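Local coordinates for protein GTPase subunit of restriction endonuclease (Thermococcus gammatolerans, PDB 6P0F) that belongs to the McrB family of restriction endonuclease subunits and, through this YTH-type N-terminal domain, probably recognises modified DNA, at residues M1-L5 and M163-Y167; E32-I37 and F110-F114; T59-K63 and I154-V158. All coordinates share one frame; numbering follows the deposited sequence.

Contact 1 of 3, residues M1-L5 and M163-Y167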
loop_
_atom_site.group_PDB
_atom_site.type_symbol
_atom_site.label_atom_id
_atom_site.label_comp_id
_atom_site.label_asym_id
_atom_site.label_seq_id
_atom_site.Cartn_x
_atom_site.Cartn_y
_atom_site.Cartn_z
HETATM N N MSE A 1 7.346 -18.781 -5.439
HETATM C CA MSE A 1 6.944 -17.627 -4.637
HETATM C C MSE A 1 5.887 -17.980 -3.603
HETATM O O MSE A 1 4.733 -18.237 -3.956
HETATM C CB MSE A 1 6.397 -16.509 -5.550
HETATM C CG MSE A 1 7.378 -15.963 -6.582
HETATM SE SE MSE A 1 8.922 -15.004 -5.752
HETATM C CE MSE A 1 10.377 -16.002 -6.634
ATOM N N GLU A 2 6.253 -17.947 -2.318
ATOM C CA GLU A 2 5.275 -18.226 -1.279
ATOM C C GLU A 2 4.439 -17.000 -0.924
ATOM O O GLU A 2 3.368 -17.140 -0.323
ATOM C CB GLU A 2 5.975 -18.764 -0.034
ATOM C CG GLU A 2 5.045 -19.521 0.891
ATOM C CD GLU A 2 4.514 -20.803 0.275
ATOM O OE1 GLU A 2 3.355 -21.166 0.574
ATOM O OE2 GLU A 2 5.245 -21.429 -0.519
ATOM N N ASN A 3 4.874 -15.811 -1.315
ATOM C CA ASN A 3 4.102 -14.604 -1.068
ATOM C C ASN A 3 3.920 -13.858 -2.382
ATOM O O ASN A 3 4.401 -14.272 -3.440
ATOM C CB ASN A 3 4.780 -13.725 -0.022
ATOM C CG ASN A 3 6.286 -13.717 -0.166
ATOM O OD1 ASN A 3 6.806 -13.402 -1.232
ATOM N ND2 ASN A 3 7.001 -14.088 0.903
ATOM N N GLN A 4 3.167 -12.770 -2.308
ATOM C CA GLN A 4 2.760 -12.018 -3.474
ATOM C C GLN A 4 3.301 -10.598 -3.394
ATOM O O GLN A 4 3.593 -10.076 -2.323
ATOM C CB GLN A 4 1.241 -12.024 -3.600
ATOM C CG GLN A 4 0.676 -13.435 -3.737
ATOM C CD GLN A 4 -0.816 -13.507 -3.639
ATOM O OE1 GLN A 4 -1.471 -14.111 -4.492
ATOM N NE2 GLN A 4 -1.383 -12.893 -2.600
ATOM N N LEU A 5 3.445 -9.986 -4.565
ATOM C CA LEU A 5 3.875 -8.604 -4.695
ATOM C C LEU A 5 2.790 -7.848 -5.446
ATOM O O LEU A 5 2.375 -8.264 -6.538
ATOM C CB LEU A 5 5.212 -8.492 -5.422
ATOM C CG LEU A 5 5.710 -7.097 -5.812
ATOM C CD1 LEU A 5 5.882 -6.273 -4.509
ATOM C CD2 LEU A 5 7.000 -7.177 -6.624
HETATM N N MSE A 163 8.260 -11.040 -10.489
HETATM C CA MSE A 163 8.563 -10.791 -9.069
HETATM C C MSE A 163 9.883 -11.465 -8.763
HETATM O O MSE A 163 10.740 -10.903 -8.073
HETATM C CB MSE A 163 7.444 -11.309 -8.152
HETATM C CG MSE A 163 7.713 -11.121 -6.706
HETATM SE SE MSE A 163 6.409 -12.234 -5.685
HETATM C CE MSE A 163 4.718 -11.862 -6.656
ATOM N N SER A 164 10.071 -12.656 -9.336
ATOM C CA SER A 164 11.289 -13.418 -9.068
ATOM C C SER A 164 12.546 -12.648 -9.432
ATOM O O SER A 164 13.570 -12.773 -8.749
ATOM C CB SER A 164 11.267 -14.720 -9.842
ATOM O OG SER A 164 12.429 -15.492 -9.627
ATOM N N GLY A 165 12.493 -11.812 -10.468
ATOM C CA GLY A 165 13.665 -11.055 -10.848
ATOM C C GLY A 165 14.094 -10.041 -9.825
ATOM O O GLY A 165 15.269 -9.666 -9.781
ATOM N N VAL A 166 13.171 -9.574 -8.967
ATOM C CA VAL A 166 13.481 -8.552 -7.993
ATOM C C VAL A 166 13.290 -9.000 -6.557
ATOM O O VAL A 166 13.536 -8.231 -5.624
ATOM C CB VAL A 166 12.654 -7.268 -8.239
ATOM C CG1 VAL A 166 12.906 -6.750 -9.649
ATOM C CG2 VAL A 166 11.186 -7.552 -8.005
ATOM N N TYR A 167 12.861 -10.258 -6.355
ATOM C CA TYR A 167 12.457 -10.709 -5.024
ATOM C C TYR A 167 13.596 -10.613 -4.020
ATOM O O TYR A 167 13.391 -10.183 -2.879
ATOM C CB TYR A 167 11.938 -12.141 -5.135
ATOM C CG TYR A 167 11.399 -12.734 -3.858
ATOM C CD1 TYR A 167 10.437 -12.062 -3.100
ATOM C CD2 TYR A 167 11.847 -13.974 -3.415
ATOM C CE1 TYR A 167 9.933 -12.620 -1.937
ATOM C CE2 TYR A 167 11.349 -14.534 -2.234
ATOM C CZ TYR A 167 10.398 -13.859 -1.510
ATOM O OH TYR A 167 9.908 -14.431 -0.344
#

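Contact 2 of 3, residues E32-I37 and F110-F114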
loop_
_atom_site.group_PDB
_atom_site.type_symbol
_atom_site.label_atom_id
_atom_site.label_comp_id
_atom_site.label_asym_id
_atom_site.label_seq_id
_atom_site.Cartn_x
_atom_site.Cartn_y
_atom_site.Cartn_z
ATOM N N GLU A 32 -5.782 6.264 18.438
ATOM C CA GLU A 32 -6.779 6.618 17.442
ATOM C C GLU A 32 -7.518 5.393 16.914
ATOM O O GLU A 32 -8.604 5.535 16.343
ATOM C CB GLU A 32 -6.137 7.414 16.290
ATOM C CG GLU A 32 -5.285 8.634 16.747
ATOM C CD GLU A 32 -4.661 9.433 15.570
ATOM O OE1 GLU A 32 -3.388 9.646 15.529
ATOM O OE2 GLU A 32 -5.456 9.857 14.689
ATOM N N LEU A 33 -6.970 4.190 17.100
ATOM C CA LEU A 33 -7.605 2.968 16.628
ATOM C C LEU A 33 -8.172 2.102 17.746
ATOM O O LEU A 33 -8.937 1.175 17.455
ATOM C CB LEU A 33 -6.606 2.114 15.828
ATOM C CG LEU A 33 -6.040 2.755 14.560
ATOM C CD1 LEU A 33 -4.977 1.851 13.919
ATOM C CD2 LEU A 33 -7.141 3.051 13.611
ATOM N N GLU A 34 -7.733 2.318 18.984
ATOM C CA GLU A 34 -8.226 1.547 20.112
ATOM C C GLU A 34 -9.735 1.714 20.205
ATOM O O GLU A 34 -10.267 2.800 19.978
ATOM C CB GLU A 34 -7.550 2.002 21.402
ATOM C CG GLU A 34 -6.102 1.535 21.518
ATOM C CD GLU A 34 -5.933 0.077 21.915
ATOM O OE1 GLU A 34 -4.789 -0.323 22.264
ATOM O OE2 GLU A 34 -6.926 -0.678 21.847
ATOM N N GLY A 35 -10.422 0.625 20.490
ATOM C CA GLY A 35 -11.864 0.636 20.506
ATOM C C GLY A 35 -12.488 0.224 19.203
ATOM O O GLY A 35 -13.682 -0.080 19.176
ATOM N N GLN A 36 -11.714 0.205 18.123
ATOM C CA GLN A 36 -12.200 -0.163 16.807
ATOM C C GLN A 36 -11.456 -1.327 16.191
ATOM O O GLN A 36 -12.073 -2.187 15.554
ATOM C CB GLN A 36 -12.107 1.041 15.862
ATOM C CG GLN A 36 -12.929 2.229 16.305
ATOM C CD GLN A 36 -14.417 1.977 16.193
ATOM O OE1 GLN A 36 -14.882 1.227 15.333
ATOM N NE2 GLN A 36 -15.171 2.609 17.068
ATOM N N ILE A 37 -10.131 -1.340 16.314
ATOM C CA ILE A 37 -9.285 -2.437 15.864
ATOM C C ILE A 37 -8.934 -3.267 17.095
ATOM O O ILE A 37 -8.593 -2.712 18.140
ATOM C CB ILE A 37 -8.015 -1.908 15.163
ATOM C CG1 ILE A 37 -8.370 -1.049 13.949
ATOM C CG2 ILE A 37 -7.112 -3.053 14.833
ATOM C CD1 ILE A 37 -9.053 -1.820 12.815
ATOM N N PHE A 110 -15.713 4.711 11.697
ATOM C CA PHE A 110 -14.480 5.234 12.289
ATOM C C PHE A 110 -13.431 5.558 11.221
ATOM O O PHE A 110 -12.553 6.396 11.461
ATOM C CB PHE A 110 -13.889 4.261 13.339
ATOM C CG PHE A 110 -13.089 3.118 12.770
ATOM C CD1 PHE A 110 -13.722 2.018 12.198
ATOM C CD2 PHE A 110 -11.713 3.122 12.836
ATOM C CE1 PHE A 110 -12.984 0.960 11.678
ATOM C CE2 PHE A 110 -10.968 2.064 12.334
ATOM C CZ PHE A 110 -11.599 0.983 11.754
ATOM N N LEU A 111 -13.505 4.929 10.056
ATOM C CA LEU A 111 -12.508 5.177 9.015
ATOM C C LEU A 111 -12.564 6.617 8.532
ATOM O O LEU A 111 -11.567 7.130 8.026
ATOM C CB LEU A 111 -12.692 4.204 7.838
ATOM C CG LEU A 111 -12.428 2.743 8.201
ATOM C CD1 LEU A 111 -12.826 1.815 7.070
ATOM C CD2 LEU A 111 -10.972 2.540 8.597
ATOM N N ASN A 112 -13.713 7.296 8.700
ATOM C CA ASN A 112 -13.807 8.693 8.307
ATOM C C ASN A 112 -13.046 9.605 9.252
ATOM O O ASN A 112 -12.854 10.776 8.913
ATOM C CB ASN A 112 -15.280 9.133 8.239
ATOM C CG ASN A 112 -16.068 8.378 7.187
ATOM O OD1 ASN A 112 -15.630 8.213 6.041
ATOM N ND2 ASN A 112 -17.244 7.905 7.576
ATOM N N ASP A 113 -12.626 9.099 10.418
ATOM C CA ASP A 113 -11.720 9.833 11.305
ATOM C C ASP A 113 -10.416 10.182 10.586
ATOM O O ASP A 113 -9.775 11.190 10.904
ATOM C CB ASP A 113 -11.333 9.009 12.556
ATOM C CG ASP A 113 -12.488 8.719 13.533
ATOM O OD1 ASP A 113 -13.626 9.216 13.354
ATOM O OD2 ASP A 113 -12.218 7.963 14.517
ATOM N N PHE A 114 -9.979 9.309 9.659
ATOM C CA PHE A 114 -8.651 9.347 9.049
ATOM C C PHE A 114 -8.642 9.679 7.567
ATOM O O PHE A 114 -7.679 10.281 7.076
ATOM C CB PHE A 114 -7.975 7.976 9.175
ATOM C CG PHE A 114 -8.003 7.423 10.522
ATOM C CD1 PHE A 114 -7.229 7.978 11.513
ATOM C CD2 PHE A 114 -8.812 6.341 10.822
ATOM C CE1 PHE A 114 -7.250 7.468 12.774
ATOM C CE2 PHE A 114 -8.844 5.827 12.068
ATOM C CZ PHE A 114 -8.067 6.387 13.061
HETATM O O HOH W 1 -11.040 5.141 15.694
HETATM O O HOH W 2 -9.794 8.453 16.152
HETATM O O HOH W 3 -16.854 2.503 13.470
#

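Contact 3 of 3, residues T59-K63 and I154-V158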
loop_
_atom_site.group_PDB
_atom_site.type_symbol
_atom_site.label_atom_id
_atom_site.label_comp_id
_atom_site.label_asym_id
_atom_site.label_seq_id
_atom_site.Cartn_x
_atom_site.Cartn_y
_atom_site.Cartn_z
ATOM N N THR A 59 -9.346 -8.338 -2.887
ATOM C CA THR A 59 -8.489 -8.905 -3.920
ATOM C C THR A 59 -7.923 -7.835 -4.843
ATOM O O THR A 59 -8.517 -6.772 -5.024
ATOM C CB THR A 59 -9.255 -9.914 -4.792
ATOM O OG1 THR A 59 -10.320 -9.231 -5.467
ATOM C CG2 THR A 59 -9.833 -11.027 -3.936
ATOM N N ILE A 60 -6.764 -8.142 -5.430
ATOM C CA ILE A 60 -6.205 -7.398 -6.561
ATOM C C ILE A 60 -5.969 -8.396 -7.697
ATOM O O ILE A 60 -5.328 -9.424 -7.484
ATOM C CB ILE A 60 -4.895 -6.669 -6.206
ATOM C CG1 ILE A 60 -5.169 -5.581 -5.161
ATOM C CG2 ILE A 60 -4.260 -6.123 -7.503
ATOM C CD1 ILE A 60 -3.902 -5.019 -4.555
ATOM N N TYR A 61 -6.488 -8.091 -8.873
ATOM C CA TYR A 61 -6.362 -9.006 -9.989
ATOM C C TYR A 61 -6.748 -10.406 -9.557
ATOM O O TYR A 61 -6.166 -11.392 -9.979
ATOM C CB TYR A 61 -4.995 -8.934 -10.657
ATOM C CG TYR A 61 -5.024 -7.967 -11.811
ATOM C CD1 TYR A 61 -5.189 -6.609 -11.587
ATOM C CD2 TYR A 61 -4.933 -8.406 -13.121
ATOM C CE1 TYR A 61 -5.232 -5.710 -12.628
ATOM C CE2 TYR A 61 -4.979 -7.513 -14.174
ATOM C CZ TYR A 61 -5.129 -6.167 -13.922
ATOM O OH TYR A 61 -5.174 -5.269 -14.958
ATOM N N GLU A 62 -7.712 -10.438 -8.645
ATOM C CA GLU A 62 -8.338 -11.672 -8.170
ATOM C C GLU A 62 -7.444 -12.446 -7.208
ATOM O O GLU A 62 -7.761 -13.597 -6.869
ATOM C CB GLU A 62 -8.738 -12.672 -9.272
ATOM C CG GLU A 62 -10.062 -13.160 -9.001
ATOM C CD GLU A 62 -11.076 -11.998 -9.142
ATOM O OE1 GLU A 62 -10.892 -11.225 -10.108
ATOM O OE2 GLU A 62 -11.937 -11.847 -8.227
ATOM N N LYS A 63 -6.329 -11.874 -6.781
ATOM C CA LYS A 63 -5.454 -12.493 -5.794
ATOM C C LYS A 63 -5.823 -11.889 -4.444
ATOM O O LYS A 63 -6.008 -10.677 -4.339
ATOM C CB LYS A 63 -3.994 -12.259 -6.164
ATOM C CG LYS A 63 -3.651 -12.870 -7.543
ATOM C CD LYS A 63 -3.694 -14.395 -7.454
ATOM C CE LYS A 63 -3.105 -15.068 -8.680
ATOM N NZ LYS A 63 -2.955 -16.537 -8.456
ATOM N N ILE A 154 -3.843 1.385 -10.871
ATOM C CA ILE A 154 -4.539 1.634 -9.607
ATOM C C ILE A 154 -4.243 0.522 -8.613
ATOM O O ILE A 154 -3.941 0.780 -7.438
ATOM C CB ILE A 154 -6.045 1.816 -9.850
ATOM C CG1 ILE A 154 -6.283 3.192 -10.479
ATOM C CG2 ILE A 154 -6.796 1.727 -8.546
ATOM C CD1 ILE A 154 -7.691 3.398 -10.934
ATOM N N ALA A 155 -4.294 -0.733 -9.068
ATOM C CA ALA A 155 -3.928 -1.891 -8.270
ATOM C C ALA A 155 -3.463 -2.982 -9.217
ATOM O O ALA A 155 -4.232 -3.409 -10.086
ATOM C CB ALA A 155 -5.099 -2.384 -7.430
ATOM N N GLY A 156 -2.224 -3.421 -9.054
ATOM C CA GLY A 156 -1.654 -4.447 -9.910
ATOM C C GLY A 156 -1.059 -5.595 -9.120
ATOM O O GLY A 156 -0.642 -5.443 -7.969
ATOM N N TYR A 157 -1.040 -6.761 -9.759
ATOM C CA TYR A 157 -0.422 -7.963 -9.224
ATOM C C TYR A 157 0.812 -8.268 -10.056
ATOM O O TYR A 157 0.733 -8.292 -11.297
ATOM C CB TYR A 157 -1.394 -9.145 -9.263
ATOM C CG TYR A 157 -0.748 -10.486 -8.988
ATOM C CD1 TYR A 157 -0.304 -10.819 -7.711
ATOM C CD2 TYR A 157 -0.586 -11.427 -9.994
ATOM C CE1 TYR A 157 0.281 -12.038 -7.445
ATOM C CE2 TYR A 157 -0.007 -12.663 -9.732
ATOM C CZ TYR A 157 0.425 -12.959 -8.463
ATOM O OH TYR A 157 1.006 -14.173 -8.183
ATOM N N VAL A 158 1.954 -8.453 -9.404
ATOM C CA VAL A 158 3.199 -8.715 -10.116
ATOM C C VAL A 158 3.350 -10.233 -10.226
ATOM O O VAL A 158 3.537 -10.936 -9.225
ATOM C CB VAL A 158 4.409 -8.064 -9.438
ATOM C CG1 VAL A 158 5.680 -8.308 -10.246
ATOM C CG2 VAL A 158 4.165 -6.556 -9.306
#

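Contact 1 of 3, residues M1-L5 and M163-Y167
A Met-aromatic contact between Met1 and Tyr167 lays the N-terminal loop ahead of strand 5-11 on the C-terminal helix 160-174. Both methionines here are modelled as selenomethionine, so selenium stands where sulfur would be. The SE of Met1 lies over one face of the Tyr167 ring, 4.0 Å from its centroid and 19° off the normal, displaced toward the rim. The Met1 chain is bent at chi2 and again at chi3, which brings SE over the ring and carries CE on to Ser164, 3.6 Å from its CB. Tyr167 points CG away from its backbone N (chi1 -176°), and its hydroxyl reaches the amide of Asn3. There ND2 of Asn3 donates to Tyr167 OH at 3.2 Å with an N-H...O angle of 150°; the hydroxyl lies close to the amide plane, while the amide and ring planes are steeply inclined to each other. The phenol is therefore held at two places, selenium over the face and an N-H at the hydroxyl.

Met163 lies between Met1 and Leu5. Its SE meets Met1 SE at 3.7 Å and Asn3 O at 3.6 Å, and a bend at chi3 brings CE against the backbone, 3.1 Å from Leu5 N and 3.6 Å from Leu5 CB. Packing is tight there, and the buried Leu5 N has no hydrogen-bonding partner in the model.

Leu5 O pairs with Val158 as strand 5-11 begins beside strand 155-158, while Gln4 turns the other way to hydrogen-bond Lys64 and Asp69. Leu5 also touches Leu170 farther along the helix, and Val166 leans on Lys144 and Leu145 of helix 138-145.

Contact 2 of 3, residues E32-I37 and F110-F114
Gln36 and Phe110 bring their CA atoms to 7.4 Å where two loops meet, each folded on itself by short backbone bonds: Leu33 O receives both Gln36 N and Ile37 N, and Asp113 N returns to Phe110 O. Gly35 sits in this first turn with a positive phi (93°), at backbone angles that would jam a CB against the preceding carbonyl oxygen.

Two phenylalanines carry the contact. Gln36 CB lies over the centre of the Phe110 ring, 3.7 Å from the centroid and 13° off its normal, a CH-pi contact. Gln36 turns CG anti to its carbonyl carbon and bends at chi2, which folds the amide back along the ring, 25° from its plane, with OE1 3.4 Å from Phe110 CD1. Leu111 CD2 covers the opposite face of Phe110, Leu33 CD2 lies at the ring edge, and Ile37 CD1 touches CZ at 3.9 Å. With an alanine in place of Phe110, Gln36 CB and Ile37 CD1 would probably lose the ring they rest on, and a gap would be likely to open between the loops.

Glu32 O lies at the edge of the Phe114 ring, in its plane, 3.4 Å from CZ; Leu33 CD2 also packs on Phe114 CZ, at 3.5 Å. The Glu32 carboxylate slants past the ring, while its OE1 is held by Lys29 N. One water donates to both Glu32 O and Asp113 OD2; another joins Gln36 OE1 to Phe110 N, donating to the first at 3.0 Å and accepting from the second.

Leu33 and Ile37 continue inward to Phe126 and Leu42. This is loop-to-loop hydrophobic packing with a hydrated polar margin, joining the loop between strand 28-29 and helix 39-45 to the loop between strands 91-102 and 123-127.

Contact 3 of 3, residues T59-K63 and I154-V158
Lys63 turns CG anti to its carbonyl carbon (chi1 -60°), and Tyr157 holds its own CG opposite its backbone N (chi1 168°), which together set an aliphatic lysine stem over an aromatic face. CG of Lys63 stands above the middle of the Tyr157 ring, 3.9 Å from the centroid and only 7° off the normal, a CH-pi contact. The bend at chi2 then carries Lys63 CE along the phenol, 4.1 Å from Tyr157 CZ, so the stem crosses the ring obliquely and touches it at two carbons.

Tyr61 reaches the same strand at two points. Its CB abuts Tyr157 CB at 3.9 Å, while its ring swings along the strand toward Ala155, whose carbonyl oxygen lies at the ring edge, 3.6 Å from Tyr61 CE1. Between these two tyrosine approaches, Ile60 pushes CG2 against the main chain, 3.6 Å from Gly156 C, and CG2 also meets Ala155 CB at 3.8 Å.

The tight hairpin behind these side chains is a type I' beta turn from Ile60 to Lys63, with Tyr61 and Glu62 at its two corners. Lys63 N donates to Ile60 O and Ile60 N to Lys63 O. These two bonds close the turn; the CB atoms of Ile60, Tyr61 and Lys63 point toward strand 155-158. The contact between the two segments is thus made by side chains against strand, without main-chain pairing. A bound MES molecule, probably from the crystallisation liquor, lies about 5 Å from the Tyr61 side chain.

Strand 155-158 itself pairs antiparallel with strand 5-11, Gly156 bonding to Ile7. Ile60 and Lys63 also touch Phe6 of that strand, and Arg55 of strand 49-55 meets both Ile60 and Ala155.

In the fold
Contacts 1 and 3 are neighbours, their centres 14 Å apart: strand 5-11, which begins in contact 1, pairs with strand 155-158 of contact 3, and strand 155-158 leads directly into helix 160-174. Contact 2 lies on the opposite side of the chain's centre from contact 1, about 32 Å away between centres, and 26 Å from contact 3. In sequence, contact 1 encloses both others, joining the two ends of the domain, whereas contacts 2 and 3 interleave. The mixed sheet spans the distance, with strands 5-11 and 155-158 toward one end and 28-29, 49-55 and 123-127 toward the other, consistent with a single compact YTH-type domain.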